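DegT/DnrJ/EryC1/StrS aminotransferase (Brucella abortus 2308, PDB 4QGR) probably acts as a pyridoxal-phosphate-dependent aminotransferase, moving amino groups between substrates, and is seen here with pyridoxal 5'-phosphate bound. Local coordinates at residues G41-E46 and Q249-L254; K49-Y54 and E255-L260; A84-S89 and E105-D110; V281-E286 and S299-N304; G307-L312 and R352-P357. All blocks are in the same frame, centred on the assembly; numbering follows the deposited sequence.

Overall arrangement
Contacts 1 and 2 are successive levels of one helix pair, 42-55 with 247-278, their centres about 10 Å apart. Contact 3 lies about 34 Å from contact 1, between centres, on the other side of the chain's centre; its two neighbouring parallel strands belong to the large mixed sheet, and in sequence it falls between the two halves of the helix pair. Contacts 4 and 5 follow later in the chain, again about 10 Å apart, and share the two-stranded sheet 298-301/353-356, where Ser299 OG probably bonds Ser355 OG. Helix pair, large sheet and small sheet thus form separate corners of the chain, contacts 3 and 4 being about 26 Å apart between centres.

Contact 1. Residues G41-E46 and Q249-L254; sequences GPEVAE and QAAVLL
Glu43 opens this helix-to-helix contact by laying its backbone and the base of its side chain against two alanines. Its carbonyl O lies 3.6 Å from Ala250 CB, and its CG stands 3.9 Å from Ala251 CB. CG is anti to the carbonyl carbon (chi1 -72°), which sets it against Ala251, and the bend at chi2 (82°) turns CD and the carboxylate away to a salt bridge of OE2 with Lys31. The same CG meets Leu254 CD1 at 3.9 Å, the two side chains crossing at about a right angle. Val44 follows with its backbone rather than its side chain foremost: its CA is 3.7 Å from Ala250 CB, and CG2 touches the same methyl more loosely at 4.0 Å. Glu46 closes the walk. Its chain is extended beyond CG and crosses that of Leu254, whose CD1 methyl packs 3.7 Å from Glu46 CD, while CD2 lies beside Glu46 CG. The carboxylate therefore has a hydrocarbon neighbour here and finds its charge partner one turn on, OE2 pairing with Lys50. No hydrogen bond spans the segments; fit alone joins them. The small Ala250 and Ala251 allow the axes to come within 8.1 Å at a crossing of 44°, with Leu254 making the side-chain bridge to Glu43 and Glu46. Val32 of helix 22-35 packs on both Glu43 and Ala251. Such close helix packing through alanines belongs here to the start of the long helix 247-278 in a fold type I, pyridoxal-phosphate-dependent aminotransferase.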
# COMPACT_ATOMS: atom_id res chain seq x y z
N GLY A 41 1.59 -10.53 12.18
CA GLY A 41 1.29 -11.33 13.36
C GLY A 41 0.64 -12.61 12.93
O GLY A 41 0.45 -12.85 11.74
N PRO A 42 0.29 -13.46 13.91
CA PRO A 42 -0.11 -14.83 13.57
C PRO A 42 -1.30 -14.95 12.67
O PRO A 42 -1.34 -15.86 11.86
CB PRO A 42 -0.42 -15.46 14.93
CG PRO A 42 0.45 -14.69 15.86
CD PRO A 42 0.51 -13.29 15.35
N GLU A 43 -2.26 -14.03 12.80
CA GLU A 43 -3.46 -14.08 11.99
C GLU A 43 -3.17 -13.99 10.49
O GLU A 43 -3.92 -14.53 9.70
CB GLU A 43 -4.46 -12.96 12.40
CG GLU A 43 -5.17 -13.19 13.75
CD GLU A 43 -4.36 -12.78 14.97
OE1 GLU A 43 -3.15 -12.50 14.89
OE2 GLU A 43 -4.94 -12.79 16.07
N VAL A 44 -2.06 -13.35 10.10
CA VAL A 44 -1.76 -13.23 8.68
C VAL A 44 -1.52 -14.61 8.05
O VAL A 44 -2.19 -15.01 7.11
CB VAL A 44 -0.61 -12.25 8.40
CG1 VAL A 44 -0.38 -12.10 6.91
CG2 VAL A 44 -0.95 -10.88 8.96
N ALA A 45 -0.59 -15.37 8.60
CA ALA A 45 -0.32 -16.70 8.08
C ALA A 45 -1.50 -17.64 8.23
O ALA A 45 -1.74 -18.48 7.36
CB ALA A 45 0.93 -17.28 8.73
N GLU A 46 -2.22 -17.50 9.33
CA GLU A 46 -3.40 -18.29 9.56
C GLU A 46 -4.42 -18.05 8.45
O GLU A 46 -5.02 -19.00 7.89
CB GLU A 46 -3.94 -17.99 10.97
CG GLU A 46 -5.16 -18.78 11.33
CD GLU A 46 -5.77 -18.40 12.69
OE1 GLU A 46 -5.19 -17.54 13.43
OE2 GLU A 46 -6.86 -18.97 12.95
N GLN A 249 -6.35 -6.59 10.07
CA GLN A 249 -7.25 -6.89 8.97
C GLN A 249 -7.32 -8.39 8.69
O GLN A 249 -8.40 -8.93 8.32
CB GLN A 249 -6.84 -6.11 7.70
CG GLN A 249 -6.94 -4.62 7.84
CD GLN A 249 -8.29 -4.13 8.30
OE1 GLN A 249 -9.33 -4.76 8.03
NE2 GLN A 249 -8.29 -2.97 8.93
N ALA A 250 -6.21 -9.10 8.84
CA ALA A 250 -6.27 -10.59 8.73
C ALA A 250 -7.26 -11.21 9.76
O ALA A 250 -7.98 -12.17 9.46
CB ALA A 250 -4.91 -11.21 8.85
N ALA A 251 -7.31 -10.61 10.94
CA ALA A 251 -8.17 -11.09 12.02
C ALA A 251 -9.63 -10.90 11.63
O ALA A 251 -10.47 -11.81 11.80
CB ALA A 251 -7.85 -10.36 13.28
N VAL A 252 -9.95 -9.73 11.08
CA VAL A 252 -11.28 -9.50 10.48
C VAL A 252 -11.61 -10.55 9.41
O VAL A 252 -12.70 -11.18 9.41
CB VAL A 252 -11.39 -8.05 9.95
CG1 VAL A 252 -12.64 -7.88 9.11
CG2 VAL A 252 -11.41 -7.09 11.12
N LEU A 253 -10.67 -10.74 8.49
CA LEU A 253 -10.86 -11.64 7.34
C LEU A 253 -11.09 -13.11 7.73
O LEU A 253 -11.88 -13.83 7.09
CB LEU A 253 -9.70 -11.48 6.36
CG LEU A 253 -9.80 -10.20 5.52
CD1 LEU A 253 -8.47 -9.79 4.94
CD2 LEU A 253 -10.82 -10.29 4.43
N LEU A 254 -10.45 -13.51 8.81
CA LEU A 254 -10.67 -14.87 9.32
C LEU A 254 -12.14 -15.07 9.65
O LEU A 254 -12.72 -16.09 9.33
CB LEU A 254 -9.78 -15.16 10.50
CG LEU A 254 -8.31 -15.46 10.15
CD1 LEU A 254 -7.44 -15.36 11.39
CD2 LEU A 254 -8.19 -16.84 9.52

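Contact 2. Residues K49-Y54 and E255-L260; sequences KKLGEY and EKLAIL
Leu257 reaches from helix 247-278 to Lys50 and Leu51 of helix 42-55, in a nearly parallel helix pair of the fold type I aminotransferase architecture. The local axes differ by 19° and are 10.8 Å apart, so side chains rather than backbones bridge the interval. CG of Leu257 is anti to the backbone N (chi1 176°), and from there the two methyls go to different neighbours. CD2 presses on the helix backbone, 3.7 Å from Leu51 N, and also lies 3.8 Å from Lys50 CB. CD1 meets Leu51 CD1 at 4.0 Å and sits over one face of the Tyr54 ring, 4.2 Å from its CG. Lys50 offers only the base of its chain here; its ammonium end runs off to a salt bridge with Glu46. Three residues on, the N of Leu260 is bonded to Leu257 O at 3.1 Å. Both leucines point toward helix 42-55, and both touch Tyr54, which Leu260 crosses at about a right angle. Phe195 touches Leu51 from a nearby loop, and the side chain of Leu260 is about 9 Å from that of Lys199, the predicted site of cofactor attachment. The hydroxyl of Tyr54 is held by Glu261 OE1, just past the segment, which helps fix the ring where Leu260 CD2 meets its CE2, 3.7 Å away.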
# COMPACT_ATOMS: atom_id res chain seq x y z
N LYS A 49 -3.34 -19.57 5.09
CA LYS A 49 -3.59 -21.02 5.04
C LYS A 49 -5.02 -21.40 4.83
O LYS A 49 -5.33 -22.24 4.00
CB LYS A 49 -3.08 -21.68 6.31
CG LYS A 49 -1.60 -21.81 6.23
CD LYS A 49 -0.94 -21.99 7.57
CE LYS A 49 0.54 -21.65 7.42
NZ LYS A 49 1.26 -21.82 8.70
N LYS A 50 -5.90 -20.76 5.59
CA LYS A 50 -7.32 -21.06 5.52
C LYS A 50 -7.89 -20.62 4.17
O LYS A 50 -8.64 -21.40 3.54
CB LYS A 50 -8.08 -20.44 6.69
CG LYS A 50 -7.74 -21.16 7.99
CD LYS A 50 -8.45 -20.61 9.22
CE LYS A 50 -8.23 -21.60 10.39
NZ LYS A 50 -8.09 -20.86 11.68
N LEU A 51 -7.48 -19.46 3.68
CA LEU A 51 -7.93 -19.02 2.34
C LEU A 51 -7.37 -19.94 1.25
O LEU A 51 -8.08 -20.33 0.30
CB LEU A 51 -7.54 -17.59 2.04
CG LEU A 51 -8.11 -16.99 0.75
CD1 LEU A 51 -9.63 -17.05 0.69
CD2 LEU A 51 -7.61 -15.55 0.58
N GLY A 52 -6.13 -20.37 1.42
CA GLY A 52 -5.52 -21.33 0.46
C GLY A 52 -6.34 -22.62 0.32
O GLY A 52 -6.60 -23.09 -0.78
N GLU A 53 -6.77 -23.20 1.44
CA GLU A 53 -7.58 -24.43 1.37
C GLU A 53 -8.93 -24.21 0.78
O GLU A 53 -9.41 -25.03 0.03
CB GLU A 53 -7.71 -25.06 2.77
CG GLU A 53 -6.32 -25.49 3.20
CD GLU A 53 -6.29 -26.72 4.08
OE1 GLU A 53 -7.27 -27.52 4.06
OE2 GLU A 53 -5.27 -26.86 4.78
N TYR A 54 -9.52 -23.06 1.06
CA TYR A 54 -10.81 -22.68 0.49
C TYR A 54 -10.72 -22.60 -1.04
O TYR A 54 -11.61 -23.08 -1.76
CB TYR A 54 -11.28 -21.31 1.06
CG TYR A 54 -12.62 -20.89 0.53
CD1 TYR A 54 -13.79 -21.58 0.89
CD2 TYR A 54 -12.75 -19.82 -0.34
CE1 TYR A 54 -15.03 -21.20 0.38
CE2 TYR A 54 -13.97 -19.44 -0.83
CZ TYR A 54 -15.10 -20.15 -0.49
OH TYR A 54 -16.32 -19.77 -0.99
N GLU A 255 -12.75 -14.07 10.28
CA GLU A 255 -14.18 -14.17 10.60
C GLU A 255 -15.07 -14.03 9.35
O GLU A 255 -16.04 -14.78 9.22
CB GLU A 255 -14.55 -13.15 11.63
CG GLU A 255 -13.81 -13.26 12.95
CD GLU A 255 -14.01 -14.58 13.69
OE1 GLU A 255 -15.02 -15.31 13.47
OE2 GLU A 255 -13.13 -14.93 14.48
N LYS A 256 -14.70 -13.16 8.41
CA LYS A 256 -15.44 -13.07 7.15
C LYS A 256 -15.39 -14.41 6.38
O LYS A 256 -16.40 -14.88 5.84
CB LYS A 256 -14.90 -11.95 6.27
CG LYS A 256 -14.84 -10.56 6.85
CD LYS A 256 -16.22 -10.07 7.30
CE LYS A 256 -16.33 -8.56 7.24
NZ LYS A 256 -16.38 -8.06 5.85
N LEU A 257 -14.22 -15.02 6.38
CA LEU A 257 -13.99 -16.23 5.58
C LEU A 257 -14.86 -17.35 6.11
O LEU A 257 -15.44 -18.13 5.33
CB LEU A 257 -12.49 -16.60 5.54
CG LEU A 257 -12.19 -17.91 4.81
CD1 LEU A 257 -12.57 -17.74 3.31
CD2 LEU A 257 -10.72 -18.26 4.98
N ALA A 258 -15.06 -17.40 7.42
CA ALA A 258 -15.85 -18.51 8.02
C ALA A 258 -17.34 -18.49 7.64
O ALA A 258 -18.04 -19.50 7.78
CB ALA A 258 -15.71 -18.53 9.55
N ILE A 259 -17.83 -17.36 7.16
CA ILE A 259 -19.20 -17.27 6.66
C ILE A 259 -19.33 -17.06 5.16
O ILE A 259 -20.46 -16.98 4.63
CB ILE A 259 -20.03 -16.16 7.38
CG1 ILE A 259 -19.49 -14.76 7.10
CG2 ILE A 259 -20.13 -16.43 8.90
CD1 ILE A 259 -20.35 -13.67 7.69
N LEU A 260 -18.20 -17.01 4.46
CA LEU A 260 -18.21 -16.71 3.02
C LEU A 260 -18.98 -17.76 2.22
O LEU A 260 -19.79 -17.42 1.35
CB LEU A 260 -16.76 -16.59 2.50
CG LEU A 260 -16.58 -16.30 1.01
CD1 LEU A 260 -17.22 -14.97 0.64
CD2 LEU A 260 -15.11 -16.29 0.66

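Contact 3. Residues A84-S89 and E105-D110; sequences AVFVPS and EPVFVD
Val85 and Val87 each use N and O in a parallel ladder of backbone hydrogen bonds: Val85 N to Glu105 O, Val107 N to Val85 O (2.8 Å), Val87 N to Val107 O, and Val109 N to Val87 O (2.9 Å). The two strands are the halves of a beta-alpha-beta unit whose connecting helix, 94-101, packs on Val85, Val87, Pro106 and Phe108. Within the ladder the fit is close. On one face of the sheet Phe86 and Val107 lie side by side, with ring atom CD2 3.6 Å from Val107 CB. On the other, Val87 CG2, in the crowded position between the backbone N and the carbonyl carbon, meets Phe108 CD1 at 3.8 Å. The strands part beyond Pro88, whose side chain is about 8 Å from the bound pyridoxal phosphate. Pro88 O is buried without a hydrogen-bond partner, facing the edge of the Phe108 ring in its plane. Direct backbone bonding gives way here to a bridging water: with Ser89 N and Val109 O 3.6 Å apart, the water accepts from Ser89 N at 2.8 Å and donates to Val109 O at 2.7 Å, keeping both polar groups satisfied.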
# COMPACT_ATOMS: atom_id res chain seq x y z
N ALA A 84 4.32 -5.36 -23.72
CA ALA A 84 2.88 -5.21 -23.84
C ALA A 84 2.13 -6.16 -22.90
O ALA A 84 2.49 -7.35 -22.78
CB ALA A 84 2.43 -5.46 -25.25
N VAL A 85 1.11 -5.64 -22.24
CA VAL A 85 0.22 -6.47 -21.36
C VAL A 85 -1.22 -6.23 -21.79
O VAL A 85 -1.69 -5.06 -21.91
CB VAL A 85 0.40 -6.14 -19.87
CG1 VAL A 85 -0.55 -6.96 -19.01
CG2 VAL A 85 1.84 -6.29 -19.40
N PHE A 86 -1.94 -7.31 -22.08
CA PHE A 86 -3.30 -7.25 -22.67
C PHE A 86 -4.33 -7.30 -21.57
O PHE A 86 -4.30 -8.21 -20.74
CB PHE A 86 -3.47 -8.42 -23.69
CG PHE A 86 -2.46 -8.35 -24.78
CD1 PHE A 86 -1.16 -8.86 -24.57
CD2 PHE A 86 -2.69 -7.59 -25.90
CE1 PHE A 86 -0.19 -8.72 -25.49
CE2 PHE A 86 -1.72 -7.46 -26.87
CZ PHE A 86 -0.46 -8.00 -26.68
N VAL A 87 -5.19 -6.27 -21.54
CA VAL A 87 -6.15 -6.03 -20.44
C VAL A 87 -7.49 -5.58 -21.00
O VAL A 87 -7.57 -5.02 -22.13
CB VAL A 87 -5.61 -4.99 -19.41
CG1 VAL A 87 -4.22 -5.41 -18.96
CG2 VAL A 87 -5.51 -3.59 -20.00
N PRO A 88 -8.58 -5.81 -20.23
CA PRO A 88 -9.82 -5.17 -20.65
C PRO A 88 -9.80 -3.67 -20.39
O PRO A 88 -9.04 -3.18 -19.56
CB PRO A 88 -10.89 -5.83 -19.76
CG PRO A 88 -10.19 -6.89 -18.99
CD PRO A 88 -8.75 -6.55 -18.97
N SER A 89 -10.59 -2.94 -21.17
CA SER A 89 -10.90 -1.54 -20.89
C SER A 89 -12.11 -1.43 -19.95
O SER A 89 -12.22 -0.46 -19.18
CB SER A 89 -11.17 -0.82 -22.21
OG SER A 89 -11.66 0.48 -22.00
N GLU A 105 3.25 -1.18 -21.46
CA GLU A 105 2.06 -0.55 -22.04
C GLU A 105 0.90 -1.51 -21.99
O GLU A 105 1.04 -2.65 -22.37
CB GLU A 105 2.24 -0.14 -23.50
CG GLU A 105 3.30 0.89 -23.75
CD GLU A 105 3.18 1.52 -25.12
OE1 GLU A 105 2.17 1.32 -25.84
OE2 GLU A 105 4.13 2.18 -25.53
N PRO A 106 -0.23 -1.06 -21.49
CA PRO A 106 -1.43 -1.85 -21.67
C PRO A 106 -1.89 -1.80 -23.11
O PRO A 106 -1.65 -0.82 -23.85
CB PRO A 106 -2.45 -1.18 -20.75
CG PRO A 106 -2.00 0.26 -20.69
CD PRO A 106 -0.49 0.22 -20.80
N VAL A 107 -2.46 -2.91 -23.57
CA VAL A 107 -3.13 -2.96 -24.86
C VAL A 107 -4.55 -3.39 -24.56
O VAL A 107 -4.77 -4.46 -23.96
CB VAL A 107 -2.47 -3.96 -25.85
CG1 VAL A 107 -3.25 -3.97 -27.15
CG2 VAL A 107 -0.99 -3.65 -26.02
N PHE A 108 -5.53 -2.55 -24.91
CA PHE A 108 -6.92 -2.77 -24.53
C PHE A 108 -7.75 -3.68 -25.42
O PHE A 108 -7.73 -3.56 -26.62
CB PHE A 108 -7.66 -1.44 -24.39
CG PHE A 108 -7.19 -0.59 -23.24
CD1 PHE A 108 -7.45 -0.96 -21.93
CD2 PHE A 108 -6.59 0.64 -23.48
CE1 PHE A 108 -7.03 -0.18 -20.87
CE2 PHE A 108 -6.21 1.45 -22.42
CZ PHE A 108 -6.44 1.03 -21.11
N VAL A 109 -8.44 -4.65 -24.82
CA VAL A 109 -9.23 -5.63 -25.52
C VAL A 109 -10.68 -5.43 -25.11
O VAL A 109 -10.96 -5.11 -23.96
CB VAL A 109 -8.74 -7.05 -25.17
CG1 VAL A 109 -9.54 -8.09 -25.99
CG2 VAL A 109 -7.26 -7.13 -25.42
N ASP A 110 -11.62 -5.64 -26.01
CA ASP A 110 -13.03 -5.44 -25.70
C ASP A 110 -13.51 -6.60 -24.84
O ASP A 110 -12.80 -7.62 -24.65
CB ASP A 110 -13.89 -5.40 -26.97
CG ASP A 110 -15.11 -4.50 -26.85
OD1 ASP A 110 -15.39 -3.95 -25.77
OD2 ASP A 110 -15.76 -4.32 -27.91
O HOH W 1 -12.85 -4.00 -22.40

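Contact 4. Residues V281-E286 and S299-N304; sequences VVKVPE and SIESEN
Lys283 and Glu301 are brought together by different first torsions: CG of Lys283 is anti to its backbone N (chi1 -180°), whereas CG of Glu301 is anti to its carbonyl carbon (chi1 -59°). The chains then run side by side in the same direction, and Lys283 NZ forms a long salt bridge with Glu301 OE2 at 3.6 Å. The stronger partners lie outside: Asp114 pairs with Lys283 NZ, and Tyr116 OH is hydrogen-bonded to Glu301 OE2, while OE1 pairs with Arg352. This network probably stabilises the ionised forms. At the backbone, the same two residues form a single antiparallel hydrogen-bonded pair, Lys283 N to Glu301 O and Glu301 N to Lys283 O both at 3.0 Å; the latter donor approaches on a lone pair. Packing continues to either side. Val282 sets CB 3.3 Å from Glu301 O and CG1 3.8 Å from Ser302 CB. Pro285, the centre of an inverse gamma turn, places CD 3.3 Å from Ser299 O. One water links Val281 O to Glu303 N; another binds Ser299 O and, weakly, Lys283 O. The loop after helix 247-278 is thereby held to strand 298-301, which bonds strand 353-356 through Ile300 to Leu354, the pairing running on just past the strands as Ser302 to Arg352, while Leu308 of helix 305-314 touches both Ile300 and Ser302.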
# COMPACT_ATOMS: atom_id res chain seq x y z
N VAL A 281 -38.05 -8.05 -19.01
CA VAL A 281 -38.09 -6.59 -19.11
C VAL A 281 -36.70 -5.94 -19.22
O VAL A 281 -36.59 -4.81 -19.68
CB VAL A 281 -38.85 -5.94 -17.94
CG1 VAL A 281 -40.34 -6.23 -18.02
CG2 VAL A 281 -38.29 -6.36 -16.58
N VAL A 282 -35.64 -6.62 -18.76
CA VAL A 282 -34.29 -6.12 -18.90
C VAL A 282 -33.36 -7.29 -19.24
O VAL A 282 -33.74 -8.44 -19.13
CB VAL A 282 -33.75 -5.41 -17.63
CG1 VAL A 282 -34.51 -4.11 -17.37
CG2 VAL A 282 -33.77 -6.32 -16.41
N LYS A 283 -32.13 -6.97 -19.62
CA LYS A 283 -31.15 -7.98 -19.91
C LYS A 283 -30.48 -8.38 -18.61
O LYS A 283 -29.92 -7.54 -17.92
CB LYS A 283 -30.17 -7.46 -20.94
CG LYS A 283 -29.08 -8.42 -21.36
CD LYS A 283 -28.44 -7.95 -22.67
CE LYS A 283 -27.44 -8.94 -23.23
NZ LYS A 283 -26.44 -9.26 -22.21
N VAL A 284 -30.55 -9.67 -18.29
CA VAL A 284 -30.08 -10.15 -16.99
C VAL A 284 -28.77 -10.93 -17.15
O VAL A 284 -28.50 -11.50 -18.20
CB VAL A 284 -31.14 -11.00 -16.23
CG1 VAL A 284 -32.40 -10.19 -15.94
CG2 VAL A 284 -31.50 -12.27 -16.98
N PRO A 285 -27.95 -10.92 -16.11
CA PRO A 285 -26.69 -11.64 -16.13
C PRO A 285 -26.89 -13.15 -15.90
O PRO A 285 -26.80 -13.65 -14.79
CB PRO A 285 -25.91 -10.96 -15.00
CG PRO A 285 -26.97 -10.57 -14.00
CD PRO A 285 -28.13 -10.14 -14.85
N GLU A 286 -27.11 -13.90 -16.96
CA GLU A 286 -27.28 -15.36 -16.82
C GLU A 286 -26.01 -16.05 -16.30
O GLU A 286 -24.90 -15.63 -16.62
CB GLU A 286 -27.69 -15.98 -18.17
CG GLU A 286 -29.09 -15.59 -18.60
CD GLU A 286 -30.14 -16.44 -17.91
OE1 GLU A 286 -29.99 -17.69 -17.92
OE2 GLU A 286 -31.11 -15.87 -17.37
N SER A 299 -25.52 -6.95 -12.31
CA SER A 299 -25.55 -5.96 -13.36
C SER A 299 -26.49 -6.34 -14.50
O SER A 299 -26.29 -7.39 -15.15
CB SER A 299 -24.14 -5.74 -13.89
OG SER A 299 -23.27 -5.21 -12.88
N ILE A 300 -27.44 -5.45 -14.77
CA ILE A 300 -28.45 -5.59 -15.81
C ILE A 300 -28.19 -4.56 -16.90
O ILE A 300 -27.39 -3.66 -16.72
CB ILE A 300 -29.88 -5.40 -15.28
CG1 ILE A 300 -30.06 -3.99 -14.70
CG2 ILE A 300 -30.15 -6.49 -14.26
CD1 ILE A 300 -31.46 -3.49 -14.58
N GLU A 301 -28.86 -4.70 -18.04
CA GLU A 301 -28.92 -3.63 -19.01
C GLU A 301 -30.37 -3.28 -19.26
O GLU A 301 -31.21 -4.16 -19.36
CB GLU A 301 -28.24 -4.00 -20.33
CG GLU A 301 -26.77 -4.36 -20.19
CD GLU A 301 -26.23 -5.04 -21.43
OE1 GLU A 301 -26.62 -4.66 -22.54
OE2 GLU A 301 -25.43 -5.96 -21.29
N SER A 302 -30.66 -2.00 -19.39
CA SER A 302 -32.02 -1.53 -19.57
C SER A 302 -32.12 -0.44 -20.62
O SER A 302 -31.24 0.39 -20.72
CB SER A 302 -32.52 -0.96 -18.24
OG SER A 302 -33.82 -0.44 -18.35
N GLU A 303 -33.22 -0.46 -21.40
CA GLU A 303 -33.65 0.72 -22.16
C GLU A 303 -33.91 1.85 -21.15
O GLU A 303 -34.30 1.56 -20.01
CB GLU A 303 -34.94 0.45 -22.95
N ASN A 304 -33.70 3.10 -21.56
CA ASN A 304 -33.86 4.25 -20.68
C ASN A 304 -33.26 4.00 -19.29
O ASN A 304 -33.95 4.16 -18.27
CB ASN A 304 -35.33 4.61 -20.59
CG ASN A 304 -35.93 4.91 -21.95
OD1 ASN A 304 -36.89 4.27 -22.37
ND2 ASN A 304 -35.33 5.86 -22.66
O HOH W 2 -34.87 -2.92 -21.04
O HOH W 3 -26.63 -8.51 -17.80

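Contact 5. Residues G307-L312 and R352-P357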
# COMPACT_ATOMS: atom_id res chain seq x y z
N GLY A 307 -33.49 6.86 -16.76
CA GLY A 307 -34.88 6.89 -16.25
C GLY A 307 -35.13 5.84 -15.16
O GLY A 307 -35.77 6.12 -14.14
N LEU A 308 -34.66 4.62 -15.41
CA LEU A 308 -34.79 3.53 -14.46
C LEU A 308 -34.08 3.84 -13.16
O LEU A 308 -34.65 3.70 -12.07
CB LEU A 308 -34.26 2.22 -15.04
CG LEU A 308 -34.30 1.03 -14.10
CD1 LEU A 308 -35.71 0.84 -13.63
CD2 LEU A 308 -33.79 -0.23 -14.73
N LYS A 309 -32.82 4.27 -13.27
CA LYS A 309 -32.04 4.55 -12.07
C LYS A 309 -32.71 5.65 -11.21
O LYS A 309 -32.73 5.57 -9.97
CB LYS A 309 -30.66 4.98 -12.49
CG LYS A 309 -29.71 5.39 -11.39
CD LYS A 309 -28.33 5.56 -11.98
CE LYS A 309 -27.27 5.58 -10.92
NZ LYS A 309 -27.42 6.69 -9.97
N ALA A 310 -33.28 6.66 -11.86
CA ALA A 310 -33.94 7.75 -11.15
C ALA A 310 -35.21 7.26 -10.46
O ALA A 310 -35.54 7.71 -9.35
CB ALA A 310 -34.29 8.87 -12.14
N GLN A 311 -35.99 6.43 -11.15
CA GLN A 311 -37.19 5.89 -10.58
C GLN A 311 -36.84 4.99 -9.41
O GLN A 311 -37.55 4.96 -8.41
CB GLN A 311 -37.99 5.12 -11.64
CG GLN A 311 -39.27 4.49 -11.12
CD GLN A 311 -40.20 5.52 -10.50
OE1 GLN A 311 -40.24 6.66 -10.92
NE2 GLN A 311 -40.92 5.12 -9.46
N LEU A 312 -35.76 4.21 -9.54
CA LEU A 312 -35.34 3.36 -8.42
C LEU A 312 -34.98 4.24 -7.19
O LEU A 312 -35.45 4.01 -6.06
CB LEU A 312 -34.16 2.48 -8.83
CG LEU A 312 -34.48 1.29 -9.74
CD1 LEU A 312 -33.17 0.76 -10.32
CD2 LEU A 312 -35.16 0.17 -8.98
N ARG A 352 -26.20 1.81 -20.99
CA ARG A 352 -27.31 0.92 -20.68
C ARG A 352 -27.16 0.02 -19.45
O ARG A 352 -28.14 -0.54 -19.01
CB ARG A 352 -27.67 0.09 -21.91
CG ARG A 352 -26.56 -0.83 -22.41
CD ARG A 352 -26.91 -1.53 -23.76
NE ARG A 352 -25.90 -2.59 -24.04
CZ ARG A 352 -24.86 -2.50 -24.89
NH1 ARG A 352 -24.68 -1.42 -25.63
NH2 ARG A 352 -24.02 -3.52 -25.05
N ILE A 353 -25.96 -0.10 -18.90
CA ILE A 353 -25.73 -1.00 -17.75
C ILE A 353 -26.12 -0.35 -16.42
O ILE A 353 -26.05 0.88 -16.26
CB ILE A 353 -24.26 -1.47 -17.72
CG1 ILE A 353 -24.12 -2.79 -16.96
CG2 ILE A 353 -23.33 -0.36 -17.25
CD1 ILE A 353 -22.78 -3.46 -17.18
N LEU A 354 -26.53 -1.17 -15.46
CA LEU A 354 -26.84 -0.71 -14.11
C LEU A 354 -26.70 -1.85 -13.12
O LEU A 354 -27.10 -2.96 -13.42
CB LEU A 354 -28.26 -0.16 -14.08
CG LEU A 354 -28.68 0.51 -12.75
CD1 LEU A 354 -27.83 1.74 -12.45
CD2 LEU A 354 -30.16 0.87 -12.78
N SER A 355 -26.07 -1.58 -11.97
CA SER A 355 -25.94 -2.57 -10.93
C SER A 355 -26.95 -2.34 -9.79
O SER A 355 -27.19 -1.21 -9.39
CB SER A 355 -24.51 -2.64 -10.40
OG SER A 355 -23.60 -2.89 -11.48
N LEU A 356 -27.59 -3.41 -9.35
CA LEU A 356 -28.70 -3.36 -8.36
C LEU A 356 -28.19 -3.81 -6.98
O LEU A 356 -27.16 -4.47 -6.89
CB LEU A 356 -29.82 -4.32 -8.79
CG LEU A 356 -30.33 -4.14 -10.21
CD1 LEU A 356 -31.48 -5.11 -10.48
CD2 LEU A 356 -30.80 -2.69 -10.39
N PRO A 357 -28.90 -3.47 -5.90
CA PRO A 357 -28.50 -3.96 -4.61
C PRO A 357 -28.24 -5.47 -4.62
O PRO A 357 -29.01 -6.24 -5.17
CB PRO A 357 -29.69 -3.62 -3.71
CG PRO A 357 -30.27 -2.38 -4.36
CD PRO A 357 -30.13 -2.65 -5.83
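Leu312 N bonds Leu308 O at 2.8 Å, the shortest polar link within these segments, a helical bond between two leucines one turn apart that both point toward the strand. Leu354 is the centre of the contact. Its CG is anti to the backbone N (chi1 -174°), and its two methyls find different neighbours. CD2 meets Leu312 CD1 tip to tip at 3.9 Å and lies more distantly, 4.3 Å, from Leu308 CD2. CD1 rests against the aliphatic chain of Lys309, 3.9 Å from CD; the two chains cross at about a right angle, and the lysine bends at chi4 so that its amino end leads away. Leu312 CD1 also touches Leu356 CD2 at 4.2 Å, making a second right-angled crossing. Helix 305-314 thus lies on strand 353-356, with local axes 10.1 Å apart and directions 23° from parallel. Val373 and Ile374 of helix 364-377 pack on Leu312 and Leu356 respectively, and Phe377 on Leu308, extending the apolar cluster. No hydrogen bond or salt bridge crosses between the segments, so van der Waals contacts alone join them, while the strand's backbone pairs Leu354 with Ile300, Ser355 with Val320 and Leu356 with Tyr298.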